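PDB 5YXT: reducing end xylose-releasing exo-oligoxylanase from Paenibacillus barengoltzii G22, which hydrolyses xylo-oligosaccharides, releasing xylose from their reducing end, as a member of glycoside hydrolase family 8. Local coordinates for the interface of chains A and B. Coordinates in Å, arbitrary orientation; residue numbers count along the deposited sequence, not the author numbering. Chains: chain A/B, Reducing end xylose-releasing exo-oligoxylanase.

Contact 1: the interface of chains A and B. Residues chain A 1, 3-5; chain B 294, 296, 298, 339, 342-343.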
loop_
_atom_site.group_PDB
_atom_site.type_symbol
_atom_site.label_atom_id
_atom_site.label_comp_id
_atom_site.label_asym_id
_atom_site.label_seq_id
_atom_site.Cartn_x
_atom_site.Cartn_y
_atom_site.Cartn_z
ATOM N N MET A 1 15.423 2.024 5.699
ATOM C CA MET A 1 14.400 1.638 4.733
ATOM C C MET A 1 13.175 2.547 4.809
ATOM O O MET A 1 12.612 2.949 3.776
ATOM C CB MET A 1 13.975 0.184 4.958
ATOM C CG MET A 1 13.265 -0.436 3.760
ATOM S SD MET A 1 14.098 -0.023 2.203
ATOM C CE MET A 1 12.782 0.788 1.299
ATOM N N GLU A 3 13.028 5.500 5.455
ATOM C CA GLU A 3 13.313 6.792 4.835
ATOM C C GLU A 3 12.708 6.901 3.439
ATOM O O GLU A 3 12.465 8.012 2.952
ATOM C CB GLU A 3 14.828 7.012 4.750
ATOM C CG GLU A 3 15.584 6.905 6.073
ATOM C CD GLU A 3 15.916 5.470 6.462
ATOM O OE1 GLU A 3 16.417 5.256 7.592
ATOM O OE2 GLU A 3 15.674 4.550 5.644
ATOM N N HIS A 4 12.477 5.767 2.775
ATOM C CA HIS A 4 12.036 5.741 1.383
ATOM C C HIS A 4 10.605 5.260 1.215
ATOM O O HIS A 4 10.112 5.192 0.085
ATOM C CB HIS A 4 12.995 4.857 0.581
ATOM C CG HIS A 4 14.421 5.060 0.972
ATOM N ND1 HIS A 4 15.135 6.179 0.608
ATOM C CD2 HIS A 4 15.240 4.333 1.765
ATOM C CE1 HIS A 4 16.349 6.112 1.122
ATOM N NE2 HIS A 4 16.442 4.994 1.820
ATOM N N GLN A 5 9.930 4.938 2.305
ATOM C CA GLN A 5 8.612 4.331 2.277
ATOM C C GLN A 5 7.679 5.213 3.083
ATOM O O GLN A 5 8.028 5.627 4.193
ATOM C CB GLN A 5 8.648 2.917 2.859
ATOM N N ALA B 294 10.108 -5.065 1.061
ATOM C CA ALA B 294 9.626 -3.785 1.573
ATOM C C ALA B 294 9.902 -3.635 3.065
ATOM O O ALA B 294 10.310 -2.560 3.518
ATOM C CB ALA B 294 8.133 -3.638 1.290
ATOM N N LYS B 296 12.355 -4.676 4.854
ATOM C CA LYS B 296 13.697 -5.173 5.110
ATOM C C LYS B 296 14.732 -4.077 4.914
ATOM O O LYS B 296 14.656 -3.293 3.964
ATOM C CB LYS B 296 14.019 -6.371 4.212
ATOM C CG LYS B 296 13.258 -7.619 4.606
ATOM C CD LYS B 296 13.881 -8.855 3.996
ATOM C CE LYS B 296 13.265 -10.100 4.585
ATOM N NZ LYS B 296 11.788 -10.079 4.526
ATOM N N PRO B 298 18.486 -3.007 3.966
ATOM C CA PRO B 298 19.623 -3.525 3.191
ATOM C C PRO B 298 20.806 -3.930 4.049
ATOM O O PRO B 298 21.462 -4.938 3.753
ATOM C CB PRO B 298 19.963 -2.351 2.263
ATOM C CG PRO B 298 18.713 -1.529 2.203
ATOM C CD PRO B 298 18.071 -1.662 3.534
ATOM N N ALA B 339 9.332 3.211 -3.790
ATOM C CA ALA B 339 10.238 3.108 -2.652
ATOM C C ALA B 339 11.513 2.350 -3.021
ATOM O O ALA B 339 12.616 2.759 -2.635
ATOM C CB ALA B 339 9.529 2.444 -1.474
ATOM N N ASP B 342 13.637 4.806 -4.849
ATOM C CA ASP B 342 14.207 5.853 -3.997
ATOM C C ASP B 342 15.351 5.328 -3.142
ATOM O O ASP B 342 16.340 6.040 -2.916
ATOM C CB ASP B 342 13.155 6.479 -3.084
ATOM C CG ASP B 342 13.628 7.800 -2.507
ATOM O OD1 ASP B 342 13.868 8.727 -3.317
ATOM O OD2 ASP B 342 13.797 7.910 -1.265
ATOM N N LEU B 343 15.225 4.110 -2.623
ATOM C CA LEU B 343 16.354 3.519 -1.917
ATOM C C LEU B 343 17.573 3.436 -2.829
ATOM O O LEU B 343 18.671 3.863 -2.461
ATOM C CB LEU B 343 15.976 2.139 -1.381
ATOM C CG LEU B 343 17.057 1.332 -0.666
ATOM C CD1 LEU B 343 17.455 1.972 0.648
ATOM C CD2 LEU B 343 16.526 -0.091 -0.433
#
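The N-terminal backbone of chain A turns through the short 3-10 helix 2-4 and extends again at A:Gln5, so that A:His4 faces the helical backbone of 335-345 in chain B, while A:Met1 meets the end of helix 281-294 and the extended B:Lys296 after it. This patch of the interface illustrates how one aromatic side chain can serve as both polar and apolar contact. The imidazole of A:His4 lies across helix 335-345, with CG beside its own backbone N and anti to the carbonyl carbon (chi1 -41°). Its ND1 donates to the carboxylate OD2 of B:Asp342 over 2.9 Å, a nearly straight bond (162° at H). The oxygen sits at the ring edge, in the imidazole plane, but the donor reaches it from above the carboxylate plane, 35° out of it. The nearby carboxylate may stabilise a positive charge on the imidazole. One face of the A:His4 ring receives CA of B:Leu343, 3.8 Å from the centroid, and CB of A:Glu3 covers the opposite face, so the imidazole is sandwiched between the two chains. B:Leu343, its CG anti to the backbone N, sends CD1 over the CD2-NE2 rim on the same side as its CA, 3.4 Å from CD2 of A:His4. Its other branch, CD2, meets the thioether SD of A:Met1 at 3.6 Å. The A:Met1 side chain bends at its second and third torsions, crossing B:Leu343 at about a right angle, and its CG packs 3.2 Å from the carbonyl O of B:Lys296. At the backbone end of the same residue, the terminal amine N of A:Met1 is held by the syn lone pair of OE2 of A:Glu3, at a short 2.5 Å. One turn earlier in helix 335-345, CB of B:Ala339 fits snugly against the carbonyl O of A:His4, 3.2 Å away. Within the fold, the N-terminal tip of chain A rests across one side of helix 335-345 and touches the end of helix 281-294 and the loop that follows it.

Contact 2: the interface of chains A and B. Residues chain A 273, 280-281, 283; chain B 20-22, 342, 345-346.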
loop_
_atom_site.group_PDB
_atom_site.type_symbol
_atom_site.label_atom_id
_atom_site.label_comp_id
_atom_site.label_asym_id
_atom_site.label_seq_id
_atom_site.Cartn_x
_atom_site.Cartn_y
_atom_site.Cartn_z
ATOM N N TRP A 273 6.880 13.834 3.202
ATOM C CA TRP A 273 7.824 12.816 2.746
ATOM C C TRP A 273 7.783 11.587 3.644
ATOM O O TRP A 273 7.738 10.451 3.152
ATOM C CB TRP A 273 9.252 13.358 2.675
ATOM C CG TRP A 273 10.135 12.267 2.167
ATOM C CD1 TRP A 273 10.949 11.450 2.903
ATOM C CD2 TRP A 273 10.207 11.798 0.821
ATOM N NE1 TRP A 273 11.548 10.520 2.086
ATOM C CE2 TRP A 273 11.109 10.713 0.803
ATOM C CE3 TRP A 273 9.597 12.189 -0.371
ATOM C CZ2 TRP A 273 11.421 10.022 -0.366
ATOM C CZ3 TRP A 273 9.904 11.496 -1.541
ATOM C CH2 TRP A 273 10.812 10.427 -1.525
ATOM N N PRO A 280 9.853 13.082 -4.856
ATOM C CA PRO A 280 11.287 13.221 -4.549
ATOM C C PRO A 280 11.787 14.662 -4.557
ATOM O O PRO A 280 12.789 14.970 -3.897
ATOM C CB PRO A 280 11.956 12.386 -5.651
ATOM C CG PRO A 280 10.879 11.392 -6.089
ATOM C CD PRO A 280 9.582 12.117 -5.938
ATOM N N TRP A 281 11.116 15.558 -5.285
ATOM C CA TRP A 281 11.515 16.963 -5.278
ATOM C C TRP A 281 11.548 17.543 -3.867
ATOM O O TRP A 281 12.351 18.435 -3.580
ATOM C CB TRP A 281 10.564 17.777 -6.156
ATOM C CG TRP A 281 10.752 19.256 -6.030
ATOM C CD1 TRP A 281 11.583 20.051 -6.777
ATOM C CD2 TRP A 281 10.106 20.123 -5.091
ATOM N NE1 TRP A 281 11.489 21.356 -6.356
ATOM C CE2 TRP A 281 10.590 21.426 -5.323
ATOM C CE3 TRP A 281 9.174 19.920 -4.072
ATOM C CZ2 TRP A 281 10.166 22.523 -4.576
ATOM C CZ3 TRP A 281 8.755 21.013 -3.330
ATOM C CH2 TRP A 281 9.253 22.295 -3.586
ATOM N N ARG A 283 12.740 16.367 -1.184
ATOM C CA ARG A 283 14.027 16.241 -0.524
ATOM C C ARG A 283 15.035 17.248 -1.090
ATOM O O ARG A 283 15.862 17.791 -0.346
ATOM C CB ARG A 283 14.504 14.797 -0.636
ATOM C CG ARG A 283 15.354 14.616 -1.824
ATOM C CD ARG A 283 15.172 13.203 -2.520
ATOM N NE ARG A 283 15.719 13.170 -3.890
ATOM C CZ ARG A 283 17.011 13.300 -4.237
ATOM N NH1 ARG A 283 17.963 13.469 -3.355
ATOM N NH2 ARG A 283 17.330 13.270 -5.529
ATOM N N TYR B 20 9.233 9.407 -12.117
ATOM C CA TYR B 20 9.089 9.366 -10.676
ATOM C C TYR B 20 9.403 10.698 -10.006
ATOM O O TYR B 20 9.155 10.833 -8.806
ATOM C CB TYR B 20 10.003 8.278 -10.106
ATOM C CG TYR B 20 9.441 6.870 -10.175
ATOM C CD1 TYR B 20 8.346 6.563 -10.987
ATOM C CD2 TYR B 20 10.019 5.841 -9.434
ATOM C CE1 TYR B 20 7.835 5.268 -11.040
ATOM C CE2 TYR B 20 9.516 4.545 -9.482
ATOM C CZ TYR B 20 8.436 4.263 -10.279
ATOM O OH TYR B 20 7.964 2.972 -10.306
ATOM N N GLY B 21 9.951 11.672 -10.734
ATOM C CA GLY B 21 10.132 13.010 -10.201
ATOM C C GLY B 21 11.558 13.395 -9.879
ATOM O O GLY B 21 11.774 14.479 -9.323
ATOM N N TYR B 22 12.536 12.543 -10.181
ATOM C CA TYR B 22 13.925 12.958 -10.092
ATOM C C TYR B 22 14.237 13.849 -11.296
ATOM O O TYR B 22 13.631 13.722 -12.364
ATOM C CB TYR B 22 14.846 11.721 -10.002
ATOM C CG TYR B 22 14.446 10.803 -8.854
ATOM C CD1 TYR B 22 13.497 9.799 -9.042
ATOM C CD2 TYR B 22 14.988 10.968 -7.571
ATOM C CE1 TYR B 22 13.102 8.977 -8.001
ATOM C CE2 TYR B 22 14.598 10.152 -6.514
ATOM C CZ TYR B 22 13.656 9.158 -6.734
ATOM O OH TYR B 22 13.251 8.338 -5.711
ATOM N N ASP B 342 13.637 4.806 -4.849
ATOM C CA ASP B 342 14.207 5.853 -3.997
ATOM C C ASP B 342 15.351 5.328 -3.142
ATOM O O ASP B 342 16.340 6.040 -2.916
ATOM C CB ASP B 342 13.155 6.479 -3.084
ATOM C CG ASP B 342 13.628 7.800 -2.507
ATOM O OD1 ASP B 342 13.868 8.727 -3.317
ATOM O OD2 ASP B 342 13.797 7.910 -1.265
ATOM N N TRP B 345 18.204 5.189 -5.555
ATOM C CA TRP B 345 18.690 6.526 -5.882
ATOM C C TRP B 345 19.582 7.064 -4.769
ATOM O O TRP B 345 20.576 7.754 -5.037
ATOM C CB TRP B 345 17.512 7.476 -6.142
ATOM C CG TRP B 345 17.932 8.890 -6.436
ATOM C CD1 TRP B 345 17.896 9.952 -5.574
ATOM C CD2 TRP B 345 18.443 9.399 -7.673
ATOM N NE1 TRP B 345 18.371 11.078 -6.193
ATOM C CE2 TRP B 345 18.707 10.770 -7.483
ATOM C CE3 TRP B 345 18.712 8.827 -8.919
ATOM C CZ2 TRP B 345 19.229 11.574 -8.488
ATOM C CZ3 TRP B 345 19.233 9.628 -9.919
ATOM C CH2 TRP B 345 19.482 10.988 -9.698
ATOM N N ASN B 346 19.260 6.739 -3.519
ATOM C CA ASN B 346 20.017 7.237 -2.376
ATOM C C ASN B 346 21.110 6.274 -1.913
ATOM O O ASN B 346 21.575 6.380 -0.774
ATOM C CB ASN B 346 19.062 7.583 -1.235
ATOM C CG ASN B 346 18.239 8.817 -1.550
ATOM O OD1 ASN B 346 18.730 9.936 -1.442
ATOM N ND2 ASN B 346 16.999 8.617 -1.983
#
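In this family 8 glycoside hydrolase, whose members fold as an (alpha/alpha)6 barrel, a patch of helix ends and loops from chain A meets helix 335-345 and the segment 20-22 of chain B. Apolar and ring contacts come first. CB of A:Pro280 lies over one face of the B:Tyr22 ring, offset toward the rim and 3.8 Å from its centroid. On the same proline, CD approaches the carbonyl O of B:Tyr20 to 3.2 Å. A:Trp273 comes tip to tip with B:Asp342, whose carboxylate meets the indole at its edge, OD2 lying 3.3 Å from CZ2. B:Tyr22, its CG anti to the carbonyl carbon (chi1 -55°), also lays CD2 over a face of the B:Trp345 indole.

Hydrogen bonds within chain B brace this surface. The phenol OH of B:Tyr22 donates to the anti lone pair of OD1 of B:Asp342 over 2.5 Å, while ND2 of B:Asn346 bonds to the backbone O of B:Asp342 at 2.8 Å. An alanine here in place of B:Tyr22, lacking the ring and hydroxyl, would probably leave A:Pro280 less well packed and the B:Asp342 carboxylate less firmly held.

Charge and strain meet at A:Arg283, whose guanidinium crosses B:Trp345 with the planes 70° apart. Its NH2 stands 2.5 Å from the indole NE1 of B:Trp345; both nitrogens are donors, so this is a strained contact rather than a hydrogen bond, and the placement is doubtful. The B:Asp342 carboxylate, with OD1 4.8 Å from NE of A:Arg283, is likely to attract the guanidinium at a distance.

Contact 1 and contact 2 lie about 12 Å apart, measured between the centres of their C-alpha atoms, and are parts of the same interface of chains A and B. They share B:Asp342, whose OD2 takes part in both contacts while OD1 is tied to a tyrosine of its own chain, and both draw on helix 335-345 of chain B. Helix 281-294 also appears in both, but from opposite chains: its end lies in contact 1 on chain B, its beginning in contact 2 on chain A. The interface is not an exact two-fold, in keeping with the same helix being used differently in the two chains. The pairing may reflect crystal packing.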